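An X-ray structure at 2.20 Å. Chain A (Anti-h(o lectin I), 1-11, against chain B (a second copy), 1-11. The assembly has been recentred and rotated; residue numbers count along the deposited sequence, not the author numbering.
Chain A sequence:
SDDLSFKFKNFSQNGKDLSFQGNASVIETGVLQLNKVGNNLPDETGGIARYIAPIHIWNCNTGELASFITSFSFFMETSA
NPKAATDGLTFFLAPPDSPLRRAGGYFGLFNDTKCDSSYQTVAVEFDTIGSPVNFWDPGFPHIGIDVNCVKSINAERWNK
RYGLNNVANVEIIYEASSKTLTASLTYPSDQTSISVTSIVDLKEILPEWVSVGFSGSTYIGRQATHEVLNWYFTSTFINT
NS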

ATOM      1  N   SER A   1      -5.033   6.761   2.667  1.00 24.11           N
ATOM      2  CA  SER A   1      -4.297   7.225   3.863  1.00 25.03           C
ATOM      3  C   SER A   1      -3.964   8.673   3.608  1.00 24.66           C
ATOM      4  O   SER A   1      -4.341   9.200   2.568  1.00 26.55           O
ATOM      5  CB  SER A   1      -3.009   6.422   4.047  1.00 27.96           C
ATOM      6  OG  SER A   1      -2.141   6.570   2.938  1.00 31.68           O
ATOM      7  N   ASP A   2      -3.327   9.325   4.573  1.00 24.30           N
ATOM      8  CA  ASP A   2      -2.933  10.724   4.453  1.00 26.83           C
ATOM      9  C   ASP A   2      -1.462  10.756   4.048  1.00 27.70           C
ATOM     10  O   ASP A   2      -1.031  11.680   3.359  1.00 28.55           O
ATOM     11  CB  ASP A   2      -3.108  11.477   5.778  1.00 28.85           C
ATOM     12  CG  ASP A   2      -4.569  11.617   6.184  1.00 31.04           C
ATOM     13  OD1 ASP A   2      -5.229  12.568   5.726  1.00 32.77           O
ATOM     14  OD2 ASP A   2      -5.063  10.775   6.956  1.00 29.12           O
ATOM     15  N   ASP A   3      -0.692   9.786   4.541  1.00 24.53           N
ATOM     16  CA  ASP A   3       0.732   9.665   4.253  1.00 23.37           C
ATOM     17  C   ASP A   3       0.986   8.248   3.789  1.00 24.02           C
ATOM     18  O   ASP A   3       0.385   7.288   4.316  1.00 21.05           O
ATOM     19  CB  ASP A   3       1.594   9.879   5.498  1.00 24.36           C
ATOM     20  CG  ASP A   3       1.668  11.324   5.938  1.00 30.66           C
ATOM     21  OD1 ASP A   3       2.042  11.559   7.101  1.00 35.52           O
ATOM     22  OD2 ASP A   3       1.385  12.231   5.141  1.00 34.74           O
ATOM     23  N   LEU A   4       1.871   8.127   2.804  1.00 21.47           N
ATOM     24  CA  LEU A   4       2.245   6.833   2.247  1.00 22.03           C
ATOM     25  C   LEU A   4       3.676   6.948   1.738  1.00 23.39           C
ATOM     26  O   LEU A   4       4.061   7.937   1.100  1.00 22.53           O
ATOM     27  CB  LEU A   4       1.317   6.386   1.112  1.00 19.79           C
ATOM     28  CG  LEU A   4       1.720   5.021   0.532  1.00 20.93           C
ATOM     29  CD1 LEU A   4       1.426   3.951   1.561  1.00 18.92           C
ATOM     30  CD2 LEU A   4       0.961   4.702  -0.742  1.00 18.91           C
ATOM     31  N   SER A   5       4.446   5.901   1.977  1.00 24.53           N
ATOM     32  CA  SER A   5       5.824   5.864   1.567  1.00 21.47           C
ATOM     33  C   SER A   5       6.273   4.404   1.479  1.00 22.71           C
ATOM     34  O   SER A   5       5.921   3.576   2.336  1.00 20.82           O
ATOM     35  CB  SER A   5       6.618   6.619   2.621  1.00 22.20           C
ATOM     36  OG  SER A   5       7.979   6.765   2.283  1.00 32.40           O
ATOM     37  N   PHE A   6       6.993   4.067   0.415  1.00 18.54           N
ATOM     38  CA  PHE A   6       7.492   2.711   0.234  1.00 19.85           C
ATOM     39  C   PHE A   6       8.796   2.783  -0.527  1.00 23.66           C
ATOM     40  O   PHE A   6       9.076   3.800  -1.192  1.00 24.01           O
ATOM     41  CB  PHE A   6       6.472   1.793  -0.492  1.00 17.93           C
ATOM     42  CG  PHE A   6       6.023   2.290  -1.844  1.00 19.95           C
ATOM     43  CD1 PHE A   6       6.855   2.170  -2.970  1.00 22.27           C
ATOM     44  CD2 PHE A   6       4.742   2.781  -2.018  1.00 14.94           C
ATOM     45  CE1 PHE A   6       6.407   2.517  -4.249  1.00 18.37           C
ATOM     46  CE2 PHE A   6       4.296   3.122  -3.278  1.00 15.92           C
ATOM     47  CZ  PHE A   6       5.129   2.986  -4.400  1.00 13.97           C
ATOM     48  N   LYS A   7       9.618   1.745  -0.392  1.00 23.79           N
ATOM     49  CA  LYS A   7      10.906   1.689  -1.080  1.00 24.64           C
ATOM     50  C   LYS A   7      11.213   0.265  -1.496  1.00 25.15           C
ATOM     51  O   LYS A   7      11.086  -0.674  -0.690  1.00 25.76           O
ATOM     52  CB  LYS A   7      12.049   2.194  -0.193  1.00 26.78           C
ATOM     53  CG  LYS A   7      13.377   2.285  -0.936  1.00 32.41           C
ATOM     54  CD  LYS A   7      14.583   2.351  -0.009  1.00 39.83           C
ATOM     55  CE  LYS A   7      14.705   3.685   0.706  1.00 46.50           C
ATOM     56  NZ  LYS A   7      15.966   3.743   1.523  1.00 49.99           N
ATOM     57  N   PHE A   8      11.556   0.100  -2.765  1.00 22.18           N
ATOM     58  CA  PHE A   8      11.896  -1.198  -3.317  1.00 21.59           C
ATOM     59  C   PHE A   8      13.384  -1.053  -3.664  1.00 24.08           C
ATOM     60  O   PHE A   8      13.746  -0.230  -4.530  1.00 21.63           O
ATOM     61  CB  PHE A   8      11.156  -1.467  -4.638  1.00 21.87           C
ATOM     62  CG  PHE A   8       9.694  -1.800  -4.502  1.00 23.14           C
ATOM     63  CD1 PHE A   8       9.275  -3.124  -4.413  1.00 20.92           C
ATOM     64  CD2 PHE A   8       8.729  -0.797  -4.564  1.00 22.40           C
ATOM     65  CE1 PHE A   8       7.916  -3.447  -4.393  1.00 21.24           C
ATOM     66  CE2 PHE A   8       7.369  -1.115  -4.542  1.00 21.35           C
ATOM     67  CZ  PHE A   8       6.964  -2.447  -4.456  1.00 20.79           C
ATOM     68  N   LYS A   9      14.251  -1.798  -2.980  1.00 24.25           N
ATOM     69  CA  LYS A   9      15.692  -1.739  -3.251  1.00 24.92           C
ATOM     70  C   LYS A   9      15.987  -2.536  -4.525  1.00 23.32           C
ATOM     71  O   LYS A   9      17.001  -2.329  -5.182  1.00 23.28           O
ATOM     72  CB  LYS A   9      16.471  -2.261  -2.068  1.00 28.00           C
ATOM     73  CG  LYS A   9      16.367  -1.318  -0.913  1.00 37.04           C
ATOM     74  CD  LYS A   9      17.044  -1.859   0.310  1.00 47.75           C
ATOM     75  CE  LYS A   9      17.010  -0.813   1.404  1.00 54.50           C
ATOM     76  NZ  LYS A   9      17.075  -1.480   2.719  1.00 61.71           N
ATOM     77  N   ASN A  10      15.084  -3.466  -4.816  1.00 21.36           N
ATOM     78  CA  ASN A  10      15.101  -4.358  -5.977  1.00 25.45           C
ATOM     79  C   ASN A  10      13.732  -5.029  -5.952  1.00 24.45           C
ATOM     80  O   ASN A  10      12.960  -4.770  -5.036  1.00 27.05           O
ATOM     81  CB  ASN A  10      16.259  -5.368  -5.974  1.00 30.66           C
ATOM     82  CG  ASN A  10      16.274  -6.267  -4.763  1.00 32.91           C
ATOM     83  OD1 ASN A  10      15.295  -6.383  -4.032  1.00 33.68           O
ATOM     84  ND2 ASN A  10      17.405  -6.918  -4.545  1.00 38.74           N
ATOM     85  N   PHE A  11      13.419  -5.875  -6.924  1.00 24.80           N
ATOM     86  CA  PHE A  11      12.113  -6.538  -6.962  1.00 25.64           C
ATOM     87  C   PHE A  11      12.178  -8.067  -6.889  1.00 30.09           C
ATOM     88  O   PHE A  11      13.093  -8.672  -7.448  1.00 32.84           O
ATOM     89  CB  PHE A  11      11.375  -6.113  -8.248  1.00 23.25           C
ATOM     90  CG  PHE A  11      11.239  -4.608  -8.414  1.00 23.12           C
ATOM     91  CD1 PHE A  11      12.262  -3.861  -9.002  1.00 21.98           C
ATOM     92  CD2 PHE A  11      10.094  -3.945  -7.983  1.00 20.61           C
ATOM     93  CE1 PHE A  11      12.149  -2.485  -9.159  1.00 18.77           C
ATOM     94  CE2 PHE A  11       9.969  -2.563  -8.136  1.00 21.31           C
ATOM     95  CZ  PHE A  11      11.002  -1.836  -8.727  1.00 20.30           C
TER
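Chain B, residues 1-11: SDDLSFKFKNF

The two N-terminal strands pair edge to edge as an antiparallel, nearly symmetric beta ladder that joins the two copies of the lectin. In each chain residues 3-8 are extended, and the strand axes run at 177° to each other, 4.7 Å apart at closest approach.

The register centres on Ser A5 facing Ser B5, with CA atoms 5.4 Å apart. Here the backbones bond in both directions: Ser A5 N to Ser B5 O and Ser B5 N to Ser A5 O, each 3.0 Å. Two residues out, Asp A3 pairs with Lys B7 and Lys A7 with Asp B3. Lys B7 N donates to Asp A3 O, and Lys A7 N to Asp B3 O, both at 3.1 Å. The return bonds are weak: Asp A3 N to Lys B7 O is 3.3 Å and Asp B3 N to Lys A7 O is 3.4 Å. Those same carbonyls take shorter bonds from the neighbouring amides, Asp A2 N to Lys B7 O at 2.9 Å and Asp B2 N to Lys A7 O at 2.8 Å.

Leu A4 sits against Phe B6, and Phe A6 against Leu B4, with CA atoms 4.4 Å apart in each non-hydrogen-bonded pair. Their side chains share one face of the sheet, where Leu A4 CD1 comes 4.2 Å from Leu B4 CD1. The serines and the Asp-Lys pairs occupy the other face. A water links Ser A5 OG and Ser B5 OG, at 3.2 and 3.1 Å.

Each end is closed by an aspartate. Lys B9 N donates to Asp A2 OD2, and Lys A9 N to Asp B2 OD2, both at 2.8 Å. Ser A1 CA lies over a face of the Phe B8 ring, and Ser B1 CB over a face of the Phe A8 ring.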

ATOM      1  N   SER B   1       7.662  -4.677  -0.938  1.00 24.88           N
ATOM      2  CA  SER B   1       8.698  -3.619  -0.852  1.00 26.17           C
ATOM      3  C   SER B   1       9.583  -3.937   0.344  1.00 27.67           C
ATOM      4  O   SER B   1       9.335  -4.916   1.040  1.00 25.68           O
ATOM      5  CB  SER B   1       8.017  -2.261  -0.650  1.00 28.27           C
ATOM      6  OG  SER B   1       7.214  -2.231   0.524  1.00 27.45           O
ATOM      7  N   ASP B   2      10.623  -3.137   0.565  1.00 28.40           N
ATOM      8  CA  ASP B   2      11.534  -3.344   1.694  1.00 29.30           C
ATOM      9  C   ASP B   2      11.082  -2.487   2.888  1.00 29.02           C
ATOM     10  O   ASP B   2      11.117  -2.938   4.035  1.00 29.93           O
ATOM     11  CB  ASP B   2      12.968  -3.014   1.278  1.00 29.73           C
ATOM     12  CG  ASP B   2      13.462  -3.928   0.173  1.00 32.90           C
ATOM     13  OD1 ASP B   2      13.831  -5.076   0.480  1.00 36.66           O
ATOM     14  OD2 ASP B   2      13.441  -3.534  -1.004  1.00 29.14           O
ATOM     15  N   ASP B   3      10.677  -1.248   2.601  1.00 27.99           N
ATOM     16  CA  ASP B   3      10.205  -0.305   3.607  1.00 26.55           C
ATOM     17  C   ASP B   3       8.791   0.099   3.211  1.00 27.81           C
ATOM     18  O   ASP B   3       8.468   0.196   2.007  1.00 24.55           O
ATOM     19  CB  ASP B   3      11.050   0.979   3.657  1.00 26.48           C
ATOM     20  CG  ASP B   3      12.494   0.732   4.036  1.00 31.31           C
ATOM     21  OD1 ASP B   3      13.318   1.644   3.815  1.00 32.46           O
ATOM     22  OD2 ASP B   3      12.818  -0.363   4.549  1.00 33.67           O
ATOM     23  N   LEU B   4       7.949   0.299   4.221  1.00 25.92           N
ATOM     24  CA  LEU B   4       6.569   0.700   4.024  1.00 26.48           C
ATOM     25  C   LEU B   4       6.043   1.404   5.268  1.00 27.13           C
ATOM     26  O   LEU B   4       6.349   1.000   6.379  1.00 27.55           O
ATOM     27  CB  LEU B   4       5.663  -0.502   3.709  1.00 23.32           C
ATOM     28  CG  LEU B   4       4.181  -0.094   3.537  1.00 26.91           C
ATOM     29  CD1 LEU B   4       3.987   0.716   2.247  1.00 22.82           C
ATOM     30  CD2 LEU B   4       3.294  -1.306   3.501  1.00 24.01           C
ATOM     31  N   SER B   5       5.338   2.510   5.072  1.00 27.89           N
ATOM     32  CA  SER B   5       4.760   3.256   6.177  1.00 28.45           C
ATOM     33  C   SER B   5       3.612   4.118   5.699  1.00 29.05           C
ATOM     34  O   SER B   5       3.659   4.707   4.607  1.00 29.49           O
ATOM     35  CB  SER B   5       5.780   4.064   6.983  1.00 30.80           C
ATOM     36  OG  SER B   5       6.424   5.033   6.218  1.00 37.10           O
ATOM     37  N   PHE B   6       2.517   4.068   6.446  1.00 26.75           N
ATOM     38  CA  PHE B   6       1.347   4.847   6.107  1.00 26.93           C
ATOM     39  C   PHE B   6       0.775   5.425   7.371  1.00 28.17           C
ATOM     40  O   PHE B   6       1.048   4.927   8.465  1.00 28.61           O
ATOM     41  CB  PHE B   6       0.314   4.001   5.375  1.00 26.53           C
ATOM     42  CG  PHE B   6      -0.066   2.744   6.080  1.00 28.14           C
ATOM     43  CD1 PHE B   6      -0.921   2.771   7.172  1.00 29.18           C
ATOM     44  CD2 PHE B   6       0.352   1.526   5.596  1.00 25.87           C
ATOM     45  CE1 PHE B   6      -1.355   1.597   7.760  1.00 31.91           C
ATOM     46  CE2 PHE B   6      -0.075   0.352   6.177  1.00 27.98           C
ATOM     47  CZ  PHE B   6      -0.933   0.384   7.259  1.00 30.10           C
ATOM     48  N   LYS B   7      -0.038   6.458   7.226  1.00 27.42           N
ATOM     49  CA  LYS B   7      -0.635   7.091   8.375  1.00 27.94           C
ATOM     50  C   LYS B   7      -2.028   7.555   8.027  1.00 29.68           C
ATOM     51  O   LYS B   7      -2.233   8.140   6.953  1.00 30.57           O
ATOM     52  CB  LYS B   7       0.237   8.274   8.761  1.00 31.65           C
ATOM     53  CG  LYS B   7      -0.166   9.015  10.001  1.00 39.82           C
ATOM     54  CD  LYS B   7       0.839  10.144  10.273  1.00 49.11           C
ATOM     55  CE  LYS B   7       0.466  10.955  11.509  1.00 53.87           C
ATOM     56  NZ  LYS B   7       1.093  12.306  11.504  1.00 54.62           N
ATOM     57  N   PHE B   8      -2.994   7.199   8.869  1.00 27.47           N
ATOM     58  CA  PHE B   8      -4.398   7.576   8.687  1.00 26.40           C
ATOM     59  C   PHE B   8      -4.744   8.504   9.868  1.00 29.50           C
ATOM     60  O   PHE B   8      -4.796   8.035  11.009  1.00 30.26           O
ATOM     61  CB  PHE B   8      -5.324   6.362   8.793  1.00 22.59           C
ATOM     62  CG  PHE B   8      -5.348   5.471   7.585  1.00 23.79           C
ATOM     63  CD1 PHE B   8      -6.380   5.582   6.650  1.00 20.57           C
ATOM     64  CD2 PHE B   8      -4.425   4.447   7.439  1.00 20.85           C
ATOM     65  CE1 PHE B   8      -6.494   4.686   5.605  1.00 21.44           C
ATOM     66  CE2 PHE B   8      -4.533   3.547   6.398  1.00 20.27           C
ATOM     67  CZ  PHE B   8      -5.572   3.662   5.477  1.00 22.03           C
ATOM     68  N   LYS B   9      -4.938   9.800   9.619  1.00 30.62           N
ATOM     69  CA  LYS B   9      -5.280  10.748  10.683  1.00 30.19           C
ATOM     70  C   LYS B   9      -6.738  10.521  11.052  1.00 31.40           C
ATOM     71  O   LYS B   9      -7.193  10.918  12.120  1.00 30.49           O
ATOM     72  CB  LYS B   9      -5.101  12.191  10.224  1.00 34.35           C
ATOM     73  CG  LYS B   9      -3.668  12.646   9.959  1.00 38.80           C
ATOM     74  CD  LYS B   9      -3.702  14.075   9.395  1.00 46.19           C
ATOM     75  CE  LYS B   9      -2.323  14.584   8.982  1.00 51.68           C
ATOM     76  NZ  LYS B   9      -2.397  15.891   8.242  1.00 54.50           N
ATOM     77  N   ASN B  10      -7.475   9.969  10.098  1.00 30.14           N
ATOM     78  CA  ASN B  10      -8.892   9.649  10.233  1.00 34.48           C
ATOM     79  C   ASN B  10      -9.241   8.853   8.983  1.00 33.34           C
ATOM     80  O   ASN B  10      -8.425   8.768   8.079  1.00 37.14           O
ATOM     81  CB  ASN B  10      -9.797  10.883  10.453  1.00 39.80           C
ATOM     82  CG  ASN B  10      -9.706  11.915   9.336  1.00 46.46           C
ATOM     83  OD1 ASN B  10      -9.549  11.580   8.157  1.00 48.94           O
ATOM     84  ND2 ASN B  10      -9.832  13.193   9.709  1.00 49.10           N
ATOM     85  N   PHE B  11     -10.412   8.241   8.927  1.00 34.32           N
ATOM     86  CA  PHE B  11     -10.801   7.447   7.764  1.00 35.33           C
ATOM     87  C   PHE B  11     -11.882   8.102   6.928  1.00 37.55           C
ATOM     88  O   PHE B  11     -12.633   8.941   7.421  1.00 39.91           O
ATOM     89  CB  PHE B  11     -11.242   6.053   8.233  1.00 33.32           C
ATOM     90  CG  PHE B  11     -10.215   5.355   9.100  1.00 32.94           C
ATOM     91  CD1 PHE B  11     -10.103   5.659  10.452  1.00 31.04           C
ATOM     92  CD2 PHE B  11      -9.334   4.429   8.554  1.00 33.60           C
ATOM     93  CE1 PHE B  11      -9.129   5.057  11.249  1.00 32.68           C
ATOM     94  CE2 PHE B  11      -8.357   3.822   9.342  1.00 33.86           C
ATOM     95  CZ  PHE B  11      -8.255   4.139  10.696  1.00 33.29           C
TER
HETATM   96  O   HOH W   1      -6.944   9.331   5.856  1.00 34.11           O
HETATM   97  O   HOH W   2      -8.218  12.515   5.718  1.00 53.94           O
HETATM   98  O   HOH W   3       8.760   4.474   4.310  1.00 49.84           O
HETATM   99  O   HOH W   4      14.680  -2.205   4.184  1.00 30.55           O
HETATM  100  O   HOH W   5      11.648  -5.135  -2.656  1.00 25.91           O
HETATM  101  O   HOH W   6      16.054  -5.848  -1.462  1.00 53.45           O